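Local coordinates for enoyl-CoA hydratase/isomerase family protein (Pseudomonas syringae pv. tomato, PDB 3OT6) that belongs to the crotonase-like enoyl-CoA hydratase/isomerase family and probably catalyses a reaction on an acyl-CoA thioester, its exact substrate being unknown, at residues G109-L114 with I144-D149; F126-N131 with G175-V180. All coordinates share one frame; numbering follows the deposited sequence.

Interaction 1 (G109-L114 with I144-D149); sequences GAFLLL and IELARD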
loop_
_atom_site.group_PDB
_atom_site.type_symbol
_atom_site.label_atom_id
_atom_site.label_comp_id
_atom_site.label_asym_id
_atom_site.label_seq_id
_atom_site.Cartn_x
_atom_site.Cartn_y
_atom_site.Cartn_z
ATOM N N GLY A 109 -1.407 6.258 -1.438
ATOM C CA GLY A 109 -2.164 5.539 -0.422
ATOM C C GLY A 109 -2.937 4.362 -1.043
ATOM O O GLY A 109 -3.093 3.302 -0.428
ATOM N N ALA A 110 -3.462 4.525 -2.249
ATOM C CA ALA A 110 -4.125 3.377 -2.846
ATOM C C ALA A 110 -3.087 2.358 -3.411
ATOM O O ALA A 110 -3.406 1.160 -3.528
ATOM C CB ALA A 110 -5.164 3.790 -3.915
ATOM N N PHE A 111 -1.882 2.814 -3.772
ATOM C CA PHE A 111 -0.833 1.874 -4.095
ATOM C C PHE A 111 -0.446 0.945 -2.960
ATOM O O PHE A 111 0.017 -0.172 -3.191
ATOM C CB PHE A 111 0.366 2.545 -4.703
ATOM C CG PHE A 111 0.116 2.969 -6.127
ATOM C CD1 PHE A 111 -0.268 2.019 -7.096
ATOM C CD2 PHE A 111 0.220 4.292 -6.508
ATOM C CE1 PHE A 111 -0.515 2.415 -8.455
ATOM C CE2 PHE A 111 -0.031 4.688 -7.808
ATOM C CZ PHE A 111 -0.410 3.767 -8.793
ATOM N N LEU A 112 -0.649 1.369 -1.727
ATOM C CA LEU A 112 -0.308 0.489 -0.630
ATOM C C LEU A 112 -1.210 -0.735 -0.672
ATOM O O LEU A 112 -0.723 -1.827 -0.343
ATOM C CB LEU A 112 -0.435 1.159 0.736
ATOM C CG LEU A 112 0.442 2.358 1.016
ATOM C CD1 LEU A 112 0.114 2.837 2.475
ATOM C CD2 LEU A 112 1.856 1.950 0.880
ATOM N N LEU A 113 -2.495 -0.567 -1.033
ATOM C CA LEU A 113 -3.439 -1.710 -1.158
ATOM C C LEU A 113 -3.095 -2.701 -2.303
ATOM O O LEU A 113 -3.506 -3.890 -2.283
ATOM C CB LEU A 113 -4.891 -1.234 -1.315
ATOM C CG LEU A 113 -5.478 -0.247 -0.276
ATOM C CD1 LEU A 113 -6.604 0.564 -0.934
ATOM C CD2 LEU A 113 -5.951 -1.041 0.949
ATOM N N LEU A 114 -2.394 -2.193 -3.309
ATOM C CA LEU A 114 -1.951 -2.962 -4.429
ATOM C C LEU A 114 -0.596 -3.649 -4.137
ATOM O O LEU A 114 -0.045 -4.328 -5.008
ATOM C CB LEU A 114 -1.874 -2.052 -5.671
ATOM C CG LEU A 114 -3.224 -1.408 -6.077
ATOM C CD1 LEU A 114 -3.202 -0.792 -7.483
ATOM C CD2 LEU A 114 -4.408 -2.378 -5.979
ATOM N N ILE A 144 1.748 2.306 -12.663
ATOM C CA ILE A 144 0.983 1.681 -13.730
ATOM C C ILE A 144 1.052 0.183 -13.503
ATOM O O ILE A 144 0.028 -0.505 -13.533
ATOM C CB ILE A 144 1.584 2.005 -15.090
ATOM C CG1 ILE A 144 1.279 3.489 -15.466
ATOM C CG2 ILE A 144 1.131 0.969 -16.095
ATOM C CD1 ILE A 144 2.113 4.040 -16.624
ATOM N N GLU A 145 2.272 -0.290 -13.236
ATOM C CA GLU A 145 2.557 -1.713 -13.139
ATOM C C GLU A 145 1.982 -2.374 -11.860
ATOM O O GLU A 145 1.480 -3.516 -11.920
ATOM C CB GLU A 145 4.060 -1.991 -13.335
ATOM C CG GLU A 145 4.600 -1.721 -14.802
ATOM C CD GLU A 145 3.690 -2.278 -15.919
ATOM O OE1 GLU A 145 3.084 -3.348 -15.726
ATOM O OE2 GLU A 145 3.551 -1.625 -17.008
ATOM N N LEU A 146 1.963 -1.645 -10.739
ATOM C CA LEU A 146 1.246 -2.129 -9.559
ATOM C C LEU A 146 -0.227 -2.221 -9.844
ATOM O O LEU A 146 -0.891 -3.139 -9.397
ATOM C CB LEU A 146 1.444 -1.198 -8.375
ATOM C CG LEU A 146 2.863 -1.081 -7.754
ATOM C CD1 LEU A 146 2.908 0.100 -6.768
ATOM C CD2 LEU A 146 3.215 -2.323 -7.041
ATOM N N ALA A 147 -0.776 -1.274 -10.591
ATOM C CA ALA A 147 -2.225 -1.294 -10.845
ATOM C C ALA A 147 -2.563 -2.381 -11.846
ATOM O O ALA A 147 -3.529 -3.124 -11.685
ATOM C CB ALA A 147 -2.698 0.015 -11.300
ATOM N N ARG A 148 -1.688 -2.555 -12.823
ATOM C CA ARG A 148 -1.945 -3.512 -13.874
ATOM C C ARG A 148 -2.056 -4.893 -13.306
ATOM O O ARG A 148 -2.853 -5.697 -13.768
ATOM C CB ARG A 148 -0.851 -3.470 -14.939
ATOM C CG ARG A 148 -1.308 -4.193 -16.225
ATOM C CD ARG A 148 -0.193 -4.443 -17.259
ATOM N NE ARG A 148 0.653 -3.273 -17.551
ATOM C CZ ARG A 148 0.332 -2.357 -18.463
ATOM N NH1 ARG A 148 -0.834 -2.486 -19.198
ATOM N NH2 ARG A 148 1.185 -1.324 -18.635
ATOM N N ASP A 149 -1.247 -5.173 -12.299
ATOM C CA ASP A 149 -1.097 -6.513 -11.842
ATOM C C ASP A 149 -2.232 -6.891 -10.938
ATOM O O ASP A 149 -2.511 -8.078 -10.835
ATOM C CB ASP A 149 0.264 -6.723 -11.105
ATOM C CG ASP A 149 0.607 -8.213 -10.948
ATOM O OD1 ASP A 149 0.800 -8.873 -12.010
ATOM O OD2 ASP A 149 0.606 -8.739 -9.802
HETATM O O HOH W 1 0.041 -4.945 -7.572
#

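Interaction 2 (F126-N131 with G175-V180); sequences FSIGLN and GFLDKV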
loop_
_atom_site.group_PDB
_atom_site.type_symbol
_atom_site.label_atom_id
_atom_site.label_comp_id
_atom_site.label_asym_id
_atom_site.label_seq_id
_atom_site.Cartn_x
_atom_site.Cartn_y
_atom_site.Cartn_z
ATOM N N PHE A 126 -16.187 7.103 1.605
ATOM C CA PHE A 126 -14.729 7.184 1.414
ATOM C C PHE A 126 -14.390 7.105 -0.036
ATOM O O PHE A 126 -15.193 6.618 -0.815
ATOM C CB PHE A 126 -14.054 6.121 2.220
ATOM C CG PHE A 126 -14.353 6.213 3.698
ATOM C CD1 PHE A 126 -13.871 7.286 4.454
ATOM C CD2 PHE A 126 -15.118 5.238 4.322
ATOM C CE1 PHE A 126 -14.128 7.385 5.801
ATOM C CE2 PHE A 126 -15.386 5.307 5.693
ATOM C CZ PHE A 126 -14.879 6.375 6.448
ATOM N N SER A 127 -13.258 7.661 -0.426
ATOM C CA SER A 127 -12.796 7.500 -1.793
ATOM C C SER A 127 -11.549 6.637 -1.812
ATOM O O SER A 127 -10.585 6.894 -1.033
ATOM C CB SER A 127 -12.414 8.854 -2.409
ATOM O OG SER A 127 -13.564 9.656 -2.354
ATOM N N ILE A 128 -11.521 5.679 -2.725
ATOM C CA ILE A 128 -10.306 4.948 -2.944
ATOM C C ILE A 128 -9.980 5.022 -4.423
ATOM O O ILE A 128 -10.844 4.684 -5.281
ATOM C CB ILE A 128 -10.495 3.506 -2.549
ATOM C CG1 ILE A 128 -10.719 3.382 -1.038
ATOM C CG2 ILE A 128 -9.341 2.690 -3.076
ATOM C CD1 ILE A 128 -11.260 2.071 -0.666
ATOM N N GLY A 129 -8.770 5.466 -4.767
ATOM C CA GLY A 129 -8.435 5.501 -6.165
ATOM C C GLY A 129 -7.169 6.244 -6.424
ATOM O O GLY A 129 -6.519 6.658 -5.496
ATOM N N LEU A 130 -6.884 6.461 -7.708
ATOM C CA LEU A 130 -5.654 6.972 -8.184
ATOM C C LEU A 130 -5.957 8.295 -8.895
ATOM O O LEU A 130 -6.391 8.321 -10.062
ATOM C CB LEU A 130 -5.023 5.956 -9.165
ATOM C CG LEU A 130 -4.690 4.599 -8.547
ATOM C CD1 LEU A 130 -4.108 3.650 -9.624
ATOM C CD2 LEU A 130 -3.730 4.733 -7.323
ATOM N N ASN A 131 -5.731 9.412 -8.208
ATOM C CA ASN A 131 -6.258 10.637 -8.768
ATOM C C ASN A 131 -5.220 11.397 -9.538
ATOM O O ASN A 131 -5.450 12.532 -9.922
ATOM C CB ASN A 131 -6.916 11.493 -7.694
ATOM C CG ASN A 131 -5.926 12.016 -6.683
ATOM O OD1 ASN A 131 -4.806 11.540 -6.558
ATOM N ND2 ASN A 131 -6.338 12.995 -5.962
ATOM N N GLY A 175 -10.623 -4.122 -7.413
ATOM C CA GLY A 175 -9.423 -4.849 -7.017
ATOM C C GLY A 175 -8.525 -4.170 -6.001
ATOM O O GLY A 175 -7.473 -4.717 -5.635
ATOM N N PHE A 176 -8.923 -2.970 -5.537
ATOM C CA PHE A 176 -8.221 -2.310 -4.442
ATOM C C PHE A 176 -8.420 -3.057 -3.126
ATOM O O PHE A 176 -7.502 -3.023 -2.264
ATOM C CB PHE A 176 -8.644 -0.855 -4.291
ATOM C CG PHE A 176 -8.199 0.012 -5.431
ATOM C CD1 PHE A 176 -6.897 0.530 -5.452
ATOM C CD2 PHE A 176 -9.078 0.333 -6.473
ATOM C CE1 PHE A 176 -6.456 1.298 -6.551
ATOM C CE2 PHE A 176 -8.640 1.121 -7.565
ATOM C CZ PHE A 176 -7.337 1.594 -7.600
ATOM N N LEU A 177 -9.576 -3.730 -2.972
ATOM C CA LEU A 177 -9.978 -4.331 -1.686
ATOM C C LEU A 177 -10.408 -5.754 -1.936
ATOM O O LEU A 177 -10.910 -6.042 -2.989
ATOM C CB LEU A 177 -11.160 -3.539 -1.071
ATOM C CG LEU A 177 -10.927 -2.094 -0.580
ATOM C CD1 LEU A 177 -12.177 -1.512 0.079
ATOM C CD2 LEU A 177 -9.646 -1.913 0.354
ATOM N N ASP A 178 -10.250 -6.642 -0.969
ATOM C CA ASP A 178 -10.828 -8.013 -1.045
ATOM C C ASP A 178 -12.092 -8.120 -0.171
ATOM O O ASP A 178 -12.890 -9.055 -0.329
ATOM C CB ASP A 178 -9.766 -9.063 -0.624
ATOM C CG ASP A 178 -8.443 -8.879 -1.389
ATOM O OD1 ASP A 178 -8.534 -8.923 -2.641
ATOM O OD2 ASP A 178 -7.349 -8.636 -0.763
ATOM N N LYS A 179 -12.272 -7.161 0.747
ATOM C CA LYS A 179 -13.378 -7.252 1.681
ATOM C C LYS A 179 -13.723 -5.882 2.215
ATOM O O LYS A 179 -12.827 -5.058 2.506
ATOM C CB LYS A 179 -13.026 -8.212 2.861
ATOM C CG LYS A 179 -14.158 -8.586 3.798
ATOM C CD LYS A 179 -13.641 -9.423 5.017
ATOM C CE LYS A 179 -13.433 -10.916 4.693
ATOM N NZ LYS A 179 -14.643 -11.535 3.967
ATOM N N VAL A 180 -15.031 -5.660 2.345
ATOM C CA VAL A 180 -15.601 -4.440 2.933
ATOM C C VAL A 180 -16.419 -4.801 4.209
ATOM O O VAL A 180 -17.350 -5.650 4.173
ATOM C CB VAL A 180 -16.423 -3.631 1.888
ATOM C CG1 VAL A 180 -17.139 -2.422 2.542
ATOM C CG2 VAL A 180 -15.518 -3.159 0.742
#

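Interaction 1 (G109-L114 with I144-D149)
L114 and L146 bring the two backbones closest, their CA atoms 6.1 Å apart. Segment 109-114 lies on helix 108-113, while 144-149 run within helix 141-150. No direct hydrogen bond links them; instead a water donates to L114 O at 2.6 Å and to L146 O at 2.7 Å, tying the two carbonyls together beside an otherwise apolar contact.

The side chains mesh closely. F111 and L146 meet at a slant, the methyl CD1 of L146 lying 3.7 Å from F111 CD1, with L146 CB also against that flank of the ring. The first torsion of F111 sets CG beside its backbone N (chi1 -74°), and the second (chi2 -58°) turns the CD1 side of the ring toward helix 141-150. There the backbone N of A147 lies at the ring edge, near its plane. L114 sends CD1 to 3.5 Å from A147 CA and 3.9 Å from A147 CB. Alanine suits this place because its small side chain lets the leucine methyl come down almost onto the helix backbone, while L146, through CB and CD1, packs on the ring.

On the far flank of helix 141-150, R148 grips E145 side-on through NE and NH2. On the buried flank, A87 and L91 of helix 73-91 and L220 of helix 202-230 also touch L146, and F156 and V160 of helix 153-160 touch A147.

Interaction 2 (F126-N131 with G175-V180)
I128 meets F176 and L177 through two different branches, and this is the tight part of the contact. Its CG2 methyl lies 3.7 Å from F176 CG and 4.2 Å from the ring centroid, 30° off the ring normal, an off-centre CH-pi contact; the two side chains run antiparallel alongside one another. The other branch ends in CD1, which packs 3.8 Å from L177 CD1. With chi1 at -66°, CG1 sits beside the backbone N and CG2 anti to it, so the beta-branched residue can serve both neighbours at once, each branch having its own partner.

Further along the ring the fit relaxes. L130 CG approaches F176 CZ at the ring edge, near its plane, at 4.1 Å, and G129 CA lies 4.3 Å from the same CZ. Glycine suits position 129 because a CB at its nearly fully extended backbone angles would press on the preceding carbonyl oxygen.

No hydrogen bond crosses between the segments, and the two chains diverge toward their partly exposed ends, F126-S127 on one and D178-V180 on the other. There D178 has its partner outside the contact, forming a salt bridge with R119. G175 ends helix 168-174 in a Schellman motif, its positive phi again fitting glycine, after which F176 and L177 both point toward the segment that carries I128.

Strand 128-129 belongs to the four-stranded sheet, where backbone hydrogen bonds join G129 to A105 and I128 to F166, whereas 179-181 is an outer strand of the six-stranded sheet. A171 of helix 168-174 and A110 of helix 108-113 also pack against F176.

How the interactions relate
Interactions 1 and 2 have centres about 10 Å apart and join through helix 108-113. Its F111 looks to helix 141-150 with one part of its ring, while CE2 touches L130 CD2 at 3.7 Å. A110 CB rests 3.5 Å from G129 O, and L113 CB lies 3.3 Å from F176 O, so the helix is packed against both segments of interaction 2. The segments of the two contacts alternate along the chain. In crotonase relatives, the amino end of the equivalent helix contributes a backbone N-H to the oxyanion hole; helix 108-113, which supplies one side of interaction 1 and packs against interaction 2, is probably that helix here.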